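Pumilio homology domain family member 4 (Saccharomyces cerevisiae, PDB 3BWT) binds mRNA through a domain of eight Pumilio repeats, the part present in this chain, and may affect diploid formation in yeast. Local coordinates at residues Y123-Q126 with L127-L131; E260-I263 with L264-N268; Q75-V78 with L79-S83; T181-Q184 with C185-C189. One frame throughout, in Å; residues are numbered along the deposited sequence.

Contact 1: residues Y123-Q126 with L127-L131; sequences YTVQ and LSKDL
Tyr123, at the N-cap, and Leu127 set the first turn of the short helix 124-128, with Leu127 N donating to Tyr123 O at 3.1 Å. The ladder continues as Ser128 N reaches Thr124 O and Lys129 N reaches Val125 O at 2.8 Å. There the helix runs out: Lys129 N gives a second, weak bond to Gln126 O.

Ser128 adds a side-chain bond to this ladder. With chi1 at -69° its hydroxyl lies beside its own backbone N and is turned back over the preceding turn, where OG donates to Thr124 O at 2.8 Å. The hydroxyl sits above the carbonyl plane, 39° out of it, and the N-H of the same residue comes to the opposite face, so two donors from one residue grip a single oxygen. With an alanine here, Thr124 O would probably keep the backbone N-H of this residue but lose the donor on its other face.

On another side Val125 and the extended Lys129 run alongside each other, CG1 of Val125 lying 3.6 Å from CE of Lys129, while the ammonium goes on to a salt bridge with Asp162. Leu127 CG approaches Tyr123 CB at 4.3 Å.

On its buried sides this turn of Pumilio repeat 4 meets three helices: Leu127 touches Ser91 of helix 87-92 and Ile137 of helix 133-143, and Thr124 rests on Phe151 and Ala155 of helix 146-158.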
loop_
_atom_site.group_PDB
_atom_site.type_symbol
_atom_site.label_atom_id
_atom_site.label_comp_id
_atom_site.label_asym_id
_atom_site.label_seq_id
_atom_site.Cartn_x
_atom_site.Cartn_y
_atom_site.Cartn_z
ATOM N N TYR A 123 15.395 -9.163 -7.437
ATOM C CA TYR A 123 15.041 -7.809 -7.845
ATOM C C TYR A 123 14.037 -7.124 -6.928
ATOM O O TYR A 123 13.430 -6.131 -7.301
ATOM C CB TYR A 123 14.504 -7.838 -9.275
ATOM C CG TYR A 123 15.324 -8.730 -10.167
ATOM C CD1 TYR A 123 16.580 -8.337 -10.611
ATOM C CD2 TYR A 123 14.851 -9.973 -10.548
ATOM C CE1 TYR A 123 17.333 -9.157 -11.410
ATOM C CE2 TYR A 123 15.592 -10.793 -11.341
ATOM C CZ TYR A 123 16.833 -10.387 -11.770
ATOM O OH TYR A 123 17.562 -11.229 -12.574
ATOM N N THR A 124 13.885 -7.633 -5.717
ATOM C CA THR A 124 12.794 -7.195 -4.851
ATOM C C THR A 124 12.741 -5.687 -4.556
ATOM O O THR A 124 11.672 -5.081 -4.619
ATOM C CB THR A 124 12.779 -7.984 -3.541
ATOM O OG1 THR A 124 12.727 -9.384 -3.840
ATOM C CG2 THR A 124 11.568 -7.585 -2.693
ATOM N N VAL A 125 13.872 -5.080 -4.223
ATOM C CA VAL A 125 13.870 -3.649 -3.940
ATOM C C VAL A 125 13.497 -2.850 -5.188
ATOM O O VAL A 125 12.601 -2.005 -5.158
ATOM C CB VAL A 125 15.229 -3.156 -3.420
ATOM C CG1 VAL A 125 15.293 -1.668 -3.523
ATOM C CG2 VAL A 125 15.440 -3.592 -1.984
ATOM N N GLN A 126 14.194 -3.130 -6.286
ATOM C CA GLN A 126 13.948 -2.441 -7.538
ATOM C C GLN A 126 12.461 -2.407 -7.872
ATOM O O GLN A 126 11.922 -1.352 -8.224
ATOM C CB GLN A 126 14.738 -3.096 -8.666
ATOM C CG GLN A 126 14.420 -2.549 -10.053
ATOM C CD GLN A 126 15.243 -3.228 -11.153
ATOM O OE1 GLN A 126 15.266 -2.774 -12.298
ATOM N NE2 GLN A 126 15.925 -4.317 -10.800
ATOM N N LEU A 127 11.804 -3.560 -7.760
ATOM C CA LEU A 127 10.393 -3.672 -8.094
ATOM C C LEU A 127 9.511 -3.040 -7.042
ATOM O O LEU A 127 8.534 -2.371 -7.372
ATOM C CB LEU A 127 9.995 -5.118 -8.301
ATOM C CG LEU A 127 10.767 -5.798 -9.421
ATOM C CD1 LEU A 127 10.096 -7.109 -9.787
ATOM C CD2 LEU A 127 10.844 -4.876 -10.627
ATOM N N SER A 128 9.854 -3.237 -5.775
ATOM C CA SER A 128 9.159 -2.536 -4.702
ATOM C C SER A 128 9.153 -1.024 -4.944
ATOM O O SER A 128 8.176 -0.335 -4.623
ATOM C CB SER A 128 9.787 -2.848 -3.343
ATOM O OG SER A 128 9.556 -4.195 -2.966
ATOM N N LYS A 129 10.236 -0.512 -5.520
ATOM C CA LYS A 129 10.369 0.924 -5.714
ATOM C C LYS A 129 9.796 1.396 -7.033
ATOM O O LYS A 129 9.759 2.588 -7.281
ATOM C CB LYS A 129 11.827 1.373 -5.628
ATOM C CG LYS A 129 12.420 1.413 -4.237
ATOM C CD LYS A 129 13.840 1.965 -4.308
ATOM C CE LYS A 129 14.543 1.842 -2.972
ATOM N NZ LYS A 129 15.855 2.543 -2.976
ATOM N N ASP A 130 9.337 0.480 -7.873
ATOM C CA ASP A 130 8.864 0.866 -9.203
ATOM C C ASP A 130 7.349 1.102 -9.288
ATOM O O ASP A 130 6.558 0.340 -8.734
ATOM C CB ASP A 130 9.283 -0.179 -10.251
ATOM C CG ASP A 130 8.980 0.266 -11.667
ATOM O OD1 ASP A 130 8.434 1.372 -11.831
ATOM O OD2 ASP A 130 9.297 -0.490 -12.608
ATOM N N LEU A 131 6.967 2.147 -10.019
ATOM C CA LEU A 131 5.568 2.522 -10.219
ATOM C C LEU A 131 4.685 1.372 -10.695
ATOM O O LEU A 131 3.522 1.272 -10.307
ATOM C CB LEU A 131 5.483 3.668 -11.216
ATOM C CG LEU A 131 4.116 3.930 -11.831
ATOM C CD1 LEU A 131 3.158 4.495 -10.800
ATOM C CD2 LEU A 131 4.267 4.881 -12.997
#

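Contact 2: residues E260-I263 with L264-N268; sequences EPMI and LEILN
Met262 with Ile266, and Ile263 with Leu267, pair across one turn of helix 256-279, part of Pumilio repeat 7 in the all-helical PUF domain. Backbone bonds come first. Ile266 N reaches Met262 O almost straight, at 3.0 Å and 177°, with similar steps from Leu264 N to Glu260 O, from Glu265 N to Pro261 O and from Leu267 N to Ile263 O. Pro261 has no N-H to offer the turn before it, and the helix kinks there; further on, it widens into a pi-type turn at residues 266-268.

Apolar contacts between the two segments are looser. Met262 CG lies 4.5 Å from Ile266 CD1, and Ile263 CG2 lies 4.3 Å from Leu267 CD1. These side chains also reach neighbouring helices: Met262 on Ile249, Ile252 and Leu253 of helix 245-253, Ile263 on Ile294 of helix 284-298, and Leu267 on Leu302 and Leu306 of helix 300-310.

The polar ends find partners beyond the two segments. Glu260 OE1 is hydrogen-bonded to Asn299 ND2. Glu265, its CG anti to the backbone N (chi1 -167°) and its chain bent at the next bond, bonds through OE2 to the amide ND2 of Asn269, one turn on in the same helix.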
loop_
_atom_site.group_PDB
_atom_site.type_symbol
_atom_site.label_atom_id
_atom_site.label_comp_id
_atom_site.label_asym_id
_atom_site.label_seq_id
_atom_site.Cartn_x
_atom_site.Cartn_y
_atom_site.Cartn_z
ATOM N N GLU A 260 -5.398 10.092 25.253
ATOM C CA GLU A 260 -5.303 10.962 26.413
ATOM C C GLU A 260 -3.879 11.256 26.914
ATOM O O GLU A 260 -3.578 12.385 27.282
ATOM C CB GLU A 260 -6.272 10.482 27.502
ATOM C CG GLU A 260 -7.709 10.412 26.941
ATOM C CD GLU A 260 -8.798 10.150 27.973
ATOM O OE1 GLU A 260 -8.478 9.954 29.169
ATOM O OE2 GLU A 260 -9.986 10.134 27.568
ATOM N N PRO A 261 -2.992 10.258 26.904
ATOM C CA PRO A 261 -1.587 10.571 27.185
ATOM C C PRO A 261 -1.040 11.682 26.278
ATOM O O PRO A 261 -0.314 12.569 26.742
ATOM C CB PRO A 261 -0.879 9.256 26.877
ATOM C CG PRO A 261 -1.899 8.214 27.177
ATOM C CD PRO A 261 -3.231 8.809 26.799
ATOM N N MET A 262 -1.386 11.625 24.995
ATOM C CA MET A 262 -0.921 12.622 24.032
ATOM C C MET A 262 -1.527 13.992 24.313
ATOM O O MET A 262 -0.821 14.999 24.334
ATOM C CB MET A 262 -1.238 12.191 22.590
ATOM C CG MET A 262 -0.679 13.126 21.515
ATOM S SD MET A 262 1.127 13.287 21.480
ATOM C CE MET A 262 1.605 11.647 20.954
ATOM N N ILE A 263 -2.840 14.020 24.513
ATOM C CA ILE A 263 -3.537 15.250 24.856
ATOM C C ILE A 263 -2.924 15.846 26.114
ATOM O O ILE A 263 -2.767 17.060 26.233
ATOM C CB ILE A 263 -5.041 14.994 25.066
ATOM C CG1 ILE A 263 -5.690 14.582 23.740
ATOM C CG2 ILE A 263 -5.726 16.224 25.649
ATOM C CD1 ILE A 263 -7.160 14.237 23.850
ATOM N N LEU A 264 -2.560 14.971 27.042
ATOM C CA LEU A 264 -1.919 15.371 28.285
ATOM C C LEU A 264 -0.578 16.045 28.067
ATOM O O LEU A 264 -0.286 17.071 28.684
ATOM C CB LEU A 264 -1.722 14.157 29.183
ATOM C CG LEU A 264 -2.740 14.003 30.303
ATOM C CD1 LEU A 264 -2.547 12.658 30.988
ATOM C CD2 LEU A 264 -2.589 15.154 31.287
ATOM N N GLU A 265 0.245 15.449 27.212
ATOM C CA GLU A 265 1.548 16.012 26.883
ATOM C C GLU A 265 1.384 17.410 26.308
ATOM O O GLU A 265 2.051 18.360 26.727
ATOM C CB GLU A 265 2.266 15.127 25.868
ATOM C CG GLU A 265 3.732 15.468 25.703
ATOM C CD GLU A 265 4.534 15.116 26.932
ATOM O OE1 GLU A 265 4.005 14.369 27.780
ATOM O OE2 GLU A 265 5.689 15.580 27.047
ATOM N N ILE A 266 0.485 17.525 25.340
ATOM C CA ILE A 266 0.153 18.815 24.749
ATOM C C ILE A 266 -0.289 19.825 25.815
ATOM O O ILE A 266 0.124 20.985 25.786
ATOM C CB ILE A 266 -0.916 18.653 23.637
ATOM C CG1 ILE A 266 -0.296 17.930 22.434
ATOM C CG2 ILE A 266 -1.505 19.994 23.238
ATOM C CD1 ILE A 266 -1.272 17.563 21.352
ATOM N N LEU A 267 -1.102 19.374 26.767
ATOM C CA LEU A 267 -1.549 20.226 27.874
ATOM C C LEU A 267 -0.437 20.617 28.838
ATOM O O LEU A 267 -0.397 21.747 29.310
ATOM C CB LEU A 267 -2.671 19.548 28.663
ATOM C CG LEU A 267 -4.100 19.856 28.220
ATOM C CD1 LEU A 267 -5.073 18.915 28.916
ATOM C CD2 LEU A 267 -4.465 21.318 28.479
ATOM N N ASN A 268 0.453 19.681 29.143
ATOM C CA ASN A 268 1.445 19.900 30.191
ATOM C C ASN A 268 2.790 20.454 29.726
ATOM O O ASN A 268 3.233 21.497 30.212
ATOM C CB ASN A 268 1.640 18.625 30.998
ATOM C CG ASN A 268 0.408 18.263 31.807
ATOM O OD1 ASN A 268 -0.302 19.137 32.311
ATOM N ND2 ASN A 268 0.148 16.967 31.937
#

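Contact 3: residues Q75-V78 with L79-S83; sequences QRIV and LTKIS
Lys81 lies back along the turn that Ile77 begins. Its CB is 3.5 Å from Ile77 O, the carbonyl that accepts the N-H of Lys81; CG passes over the same oxygen, and CD has drawn off to 3.9 Å from Ile77 O. With chi1 at -73° and an extended chain beyond, the lysine then runs beside Ile77 until CE meets Ile77 CG2 at 3.9 Å. NZ ends near Glu111, a long and weak ion pair.

Helix 73-83, which carries this turn, belongs mostly to Pumilio repeat 2, and helix 110-120 packs against it: Thr80 and Lys81 touch Ile115, and Arg76 NE makes a salt bridge with Glu112. Next to the lysine, Thr80 OG1 donates to Arg76 O at 3.0 Å from above the carbonyl plane, while Thr80 N arrives at 2.9 Å from Arg76 O on the opposite face. A valine in its place, lacking the hydroxyl, is likely to leave Arg76 O with one of these two donors in buried surroundings.

On a different side of the helix Val78 and Ile82 point the same way, CG1 of Val78 4.0 Å from CD1 of Ile82, and Val78 also touches Phe44 of helix 37-47.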
loop_
_atom_site.group_PDB
_atom_site.type_symbol
_atom_site.label_atom_id
_atom_site.label_comp_id
_atom_site.label_asym_id
_atom_site.label_seq_id
_atom_site.Cartn_x
_atom_site.Cartn_y
_atom_site.Cartn_z
ATOM N N GLN A 75 0.133 -26.340 -18.928
ATOM C CA GLN A 75 0.375 -25.228 -19.831
ATOM C C GLN A 75 0.796 -23.991 -19.053
ATOM O O GLN A 75 1.745 -23.300 -19.429
ATOM C CB GLN A 75 -0.869 -24.947 -20.652
ATOM C CG GLN A 75 -1.142 -25.978 -21.713
ATOM C CD GLN A 75 -2.581 -25.964 -22.178
ATOM O OE1 GLN A 75 -3.493 -25.666 -21.401
ATOM N NE2 GLN A 75 -2.798 -26.295 -23.444
ATOM N N ARG A 76 0.099 -23.728 -17.956
ATOM C CA ARG A 76 0.413 -22.584 -17.125
ATOM C C ARG A 76 1.865 -22.616 -16.676
ATOM O O ARG A 76 2.542 -21.581 -16.657
ATOM C CB ARG A 76 -0.502 -22.525 -15.907
ATOM C CG ARG A 76 -0.410 -21.205 -15.163
ATOM C CD ARG A 76 -1.483 -21.067 -14.094
ATOM N NE ARG A 76 -1.310 -22.065 -13.047
ATOM C CZ ARG A 76 -2.121 -23.098 -12.861
ATOM N NH1 ARG A 76 -3.182 -23.254 -13.643
ATOM N NH2 ARG A 76 -1.873 -23.965 -11.887
ATOM N N ILE A 77 2.346 -23.799 -16.316
ATOM C CA ILE A 77 3.723 -23.943 -15.857
ATOM C C ILE A 77 4.728 -23.625 -16.959
ATOM O O ILE A 77 5.834 -23.146 -16.682
ATOM C CB ILE A 77 3.976 -25.342 -15.262
ATOM C CG1 ILE A 77 3.054 -25.547 -14.060
ATOM C CG2 ILE A 77 5.414 -25.483 -14.816
ATOM C CD1 ILE A 77 2.940 -26.964 -13.592
ATOM N N VAL A 78 4.339 -23.874 -18.206
ATOM C CA VAL A 78 5.205 -23.578 -19.334
ATOM C C VAL A 78 5.260 -22.072 -19.563
ATOM O O VAL A 78 6.331 -21.507 -19.797
ATOM C CB VAL A 78 4.746 -24.291 -20.628
ATOM C CG1 VAL A 78 5.558 -23.800 -21.833
ATOM C CG2 VAL A 78 4.854 -25.796 -20.473
ATOM N N LEU A 79 4.101 -21.423 -19.502
ATOM C CA LEU A 79 4.051 -19.976 -19.642
ATOM C C LEU A 79 4.887 -19.322 -18.551
ATOM O O LEU A 79 5.582 -18.329 -18.801
ATOM C CB LEU A 79 2.612 -19.463 -19.596
ATOM C CG LEU A 79 1.728 -19.914 -20.759
ATOM C CD1 LEU A 79 0.411 -19.141 -20.806
ATOM C CD2 LEU A 79 2.473 -19.789 -22.078
ATOM N N THR A 80 4.835 -19.885 -17.347
ATOM C CA THR A 80 5.616 -19.347 -16.237
ATOM C C THR A 80 7.103 -19.520 -16.515
ATOM O O THR A 80 7.888 -18.603 -16.291
ATOM C CB THR A 80 5.287 -20.017 -14.860
ATOM O OG1 THR A 80 3.879 -19.958 -14.587
ATOM C CG2 THR A 80 6.043 -19.321 -13.733
ATOM N N LYS A 81 7.495 -20.694 -17.002
ATOM C CA LYS A 81 8.918 -20.958 -17.233
ATOM C C LYS A 81 9.520 -20.066 -18.314
ATOM O O LYS A 81 10.658 -19.624 -18.195
ATOM C CB LYS A 81 9.180 -22.435 -17.542
ATOM C CG LYS A 81 9.045 -23.354 -16.322
ATOM C CD LYS A 81 9.308 -24.826 -16.675
ATOM C CE LYS A 81 9.220 -25.724 -15.439
ATOM N NZ LYS A 81 9.615 -27.134 -15.738
ATOM N N ILE A 82 8.745 -19.794 -19.355
ATOM C CA ILE A 82 9.212 -18.993 -20.472
ATOM C C ILE A 82 9.340 -17.532 -20.077
ATOM O O ILE A 82 10.308 -16.850 -20.450
ATOM C CB ILE A 82 8.246 -19.113 -21.680
ATOM C CG1 ILE A 82 8.390 -20.489 -22.350
ATOM C CG2 ILE A 82 8.473 -17.986 -22.683
ATOM C CD1 ILE A 82 7.450 -20.712 -23.523
ATOM N N SER A 83 8.364 -17.047 -19.313
ATOM C CA SER A 83 8.348 -15.637 -18.943
ATOM C C SER A 83 9.259 -15.308 -17.765
ATOM O O SER A 83 9.747 -14.185 -17.667
ATOM C CB SER A 83 6.920 -15.155 -18.675
ATOM O OG SER A 83 6.292 -15.943 -17.690
#

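Contact 4: residues T181-Q184 with C185-C189; sequences TTEQ and CDNLC
Thr181 and Cys185 open helix 182-193 with a nearly straight backbone bond, Cys185 N to Thr181 O at 2.7 Å. Gln184 makes this start firm. Its CG lies beside its own backbone N (chi1 -81°), and the chain extends from there toward the beginning of the helix, bringing OE1 within 2.7 Å of Thr181 N, which approaches in the plane of the amide carbonyl. The third residue of the helix thus accepts the N-H of the N-cap residue; the reciprocal bond of a full capping box is absent, since the side chain of Thr181 makes no capping bond. The other end of the same amide is occupied too, since NE2 donates to Pro146 O and Gln150 OE1. Bonds at both of its polar atoms therefore fix the rotation of this buried group. One turn later Leu188 N reaches Gln184 O at 3.0 Å.

The side nearer solvent is looser. Thr182 and Asp186 lie alongside each other with CG2 of Thr182 4.0 Å from OD2 of Asp186. Glu183 and Asn187 also run side by side, CG of Glu183 4.1 Å from ND2 of Asn187, with carboxylate and amide planes turned 45° apart. No hydrogen bond links the side chains of either pair; what holds these turns is the backbone, as in Asn187 N to Glu183 O.

Within Pumilio repeat 5 the packed side faces helices 146-158 and 169-179: Gln184 and Leu188 rest on Phe153 of the former, and Cys185 on Leu177 of the latter. Tyr224 of helix 224-232 touches Cys189 and partly covers the looser side at Asp186.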
loop_
_atom_site.group_PDB
_atom_site.type_symbol
_atom_site.label_atom_id
_atom_site.label_comp_id
_atom_site.label_asym_id
_atom_site.label_seq_id
_atom_site.Cartn_x
_atom_site.Cartn_y
_atom_site.Cartn_z
ATOM N N THR A 181 2.889 -12.840 8.638
ATOM C CA THR A 181 2.902 -13.584 9.892
ATOM C C THR A 181 3.253 -12.669 11.062
ATOM O O THR A 181 4.021 -11.712 10.901
ATOM C CB THR A 181 4.003 -14.648 9.825
ATOM O OG1 THR A 181 3.486 -15.855 9.248
ATOM C CG2 THR A 181 4.556 -14.934 11.201
ATOM N N THR A 182 2.713 -12.964 12.242
ATOM C CA THR A 182 3.043 -12.196 13.448
ATOM C C THR A 182 4.553 -12.039 13.635
ATOM O O THR A 182 5.047 -10.953 13.948
ATOM C CB THR A 182 2.436 -12.837 14.717
ATOM O OG1 THR A 182 1.005 -12.763 14.657
ATOM C CG2 THR A 182 2.919 -12.119 15.968
ATOM N N GLU A 183 5.278 -13.134 13.434
ATOM C CA GLU A 183 6.732 -13.133 13.533
ATOM C C GLU A 183 7.348 -12.214 12.477
ATOM O O GLU A 183 8.270 -11.443 12.767
ATOM C CB GLU A 183 7.278 -14.556 13.387
ATOM C CG GLU A 183 8.795 -14.653 13.470
ATOM C CD GLU A 183 9.294 -16.081 13.656
ATOM O OE1 GLU A 183 8.658 -17.017 13.122
ATOM O OE2 GLU A 183 10.329 -16.266 14.334
ATOM N N GLN A 184 6.836 -12.303 11.252
ATOM C CA GLN A 184 7.301 -11.449 10.167
ATOM C C GLN A 184 7.012 -9.982 10.475
ATOM O O GLN A 184 7.900 -9.135 10.383
ATOM C CB GLN A 184 6.633 -11.847 8.846
ATOM C CG GLN A 184 7.261 -13.031 8.148
ATOM C CD GLN A 184 6.317 -13.661 7.146
ATOM O OE1 GLN A 184 5.098 -13.514 7.252
ATOM N NE2 GLN A 184 6.873 -14.376 6.169
ATOM N N CYS A 185 5.770 -9.683 10.841
ATOM C CA CYS A 185 5.381 -8.298 11.102
ATOM C C CYS A 185 6.135 -7.720 12.285
ATOM O O CYS A 185 6.445 -6.532 12.308
ATOM C CB CYS A 185 3.872 -8.173 11.320
ATOM S SG CYS A 185 2.892 -8.617 9.872
ATOM N N ASP A 186 6.428 -8.561 13.270
ATOM C CA ASP A 186 7.171 -8.116 14.441
ATOM C C ASP A 186 8.611 -7.768 14.072
ATOM O O ASP A 186 9.094 -6.683 14.385
ATOM C CB ASP A 186 7.146 -9.181 15.538
ATOM C CG ASP A 186 5.901 -9.098 16.414
ATOM O OD1 ASP A 186 4.973 -8.324 16.089
ATOM O OD2 ASP A 186 5.852 -9.817 17.436
ATOM N N ASN A 187 9.300 -8.682 13.399
ATOM C CA ASN A 187 10.670 -8.401 12.992
ATOM C C ASN A 187 10.750 -7.145 12.128
ATOM O O ASN A 187 11.712 -6.384 12.213
ATOM C CB ASN A 187 11.300 -9.603 12.291
ATOM C CG ASN A 187 11.666 -10.717 13.261
ATOM O OD1 ASN A 187 11.864 -10.478 14.454
ATOM N ND2 ASN A 187 11.758 -11.941 12.752
ATOM N N LEU A 188 9.717 -6.920 11.323
ATOM C CA LEU A 188 9.648 -5.743 10.468
ATOM C C LEU A 188 9.395 -4.472 11.283
ATOM O O LEU A 188 10.057 -3.453 11.082
ATOM C CB LEU A 188 8.555 -5.923 9.408
ATOM C CG LEU A 188 8.255 -4.755 8.463
ATOM C CD1 LEU A 188 9.523 -4.219 7.851
ATOM C CD2 LEU A 188 7.285 -5.201 7.387
ATOM N N CYS A 189 8.444 -4.534 12.205
ATOM C CA CYS A 189 8.128 -3.375 13.023
ATOM C C CYS A 189 9.280 -2.992 13.939
ATOM O O CYS A 189 9.496 -1.807 14.209
ATOM C CB CYS A 189 6.853 -3.607 13.819
ATOM S SG CYS A 189 5.376 -3.654 12.792
#

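Overall arrangement
Along the chain the order is contact 3, contact 1, contact 4 and contact 2, each closing before the next opens, and the four fall chiefly in Pumilio repeats 2, 4, 5 and 7. Each is a local stretch of nine residues on one helix, namely 73-83, 124-128 (running on into the loop after it), 182-193 and 256-279. None touches another: the centres of contacts 1 and 4 are about 21 Å apart, those of contacts 1 and 3 about 23 Å, and contacts 2 and 3, on opposite sides of the chain's centre, about 58 Å. Such spacing reflects a PUF domain built by stacking helical repeats into an elongated, curved array, which in this family presents successive repeats to single-stranded RNA.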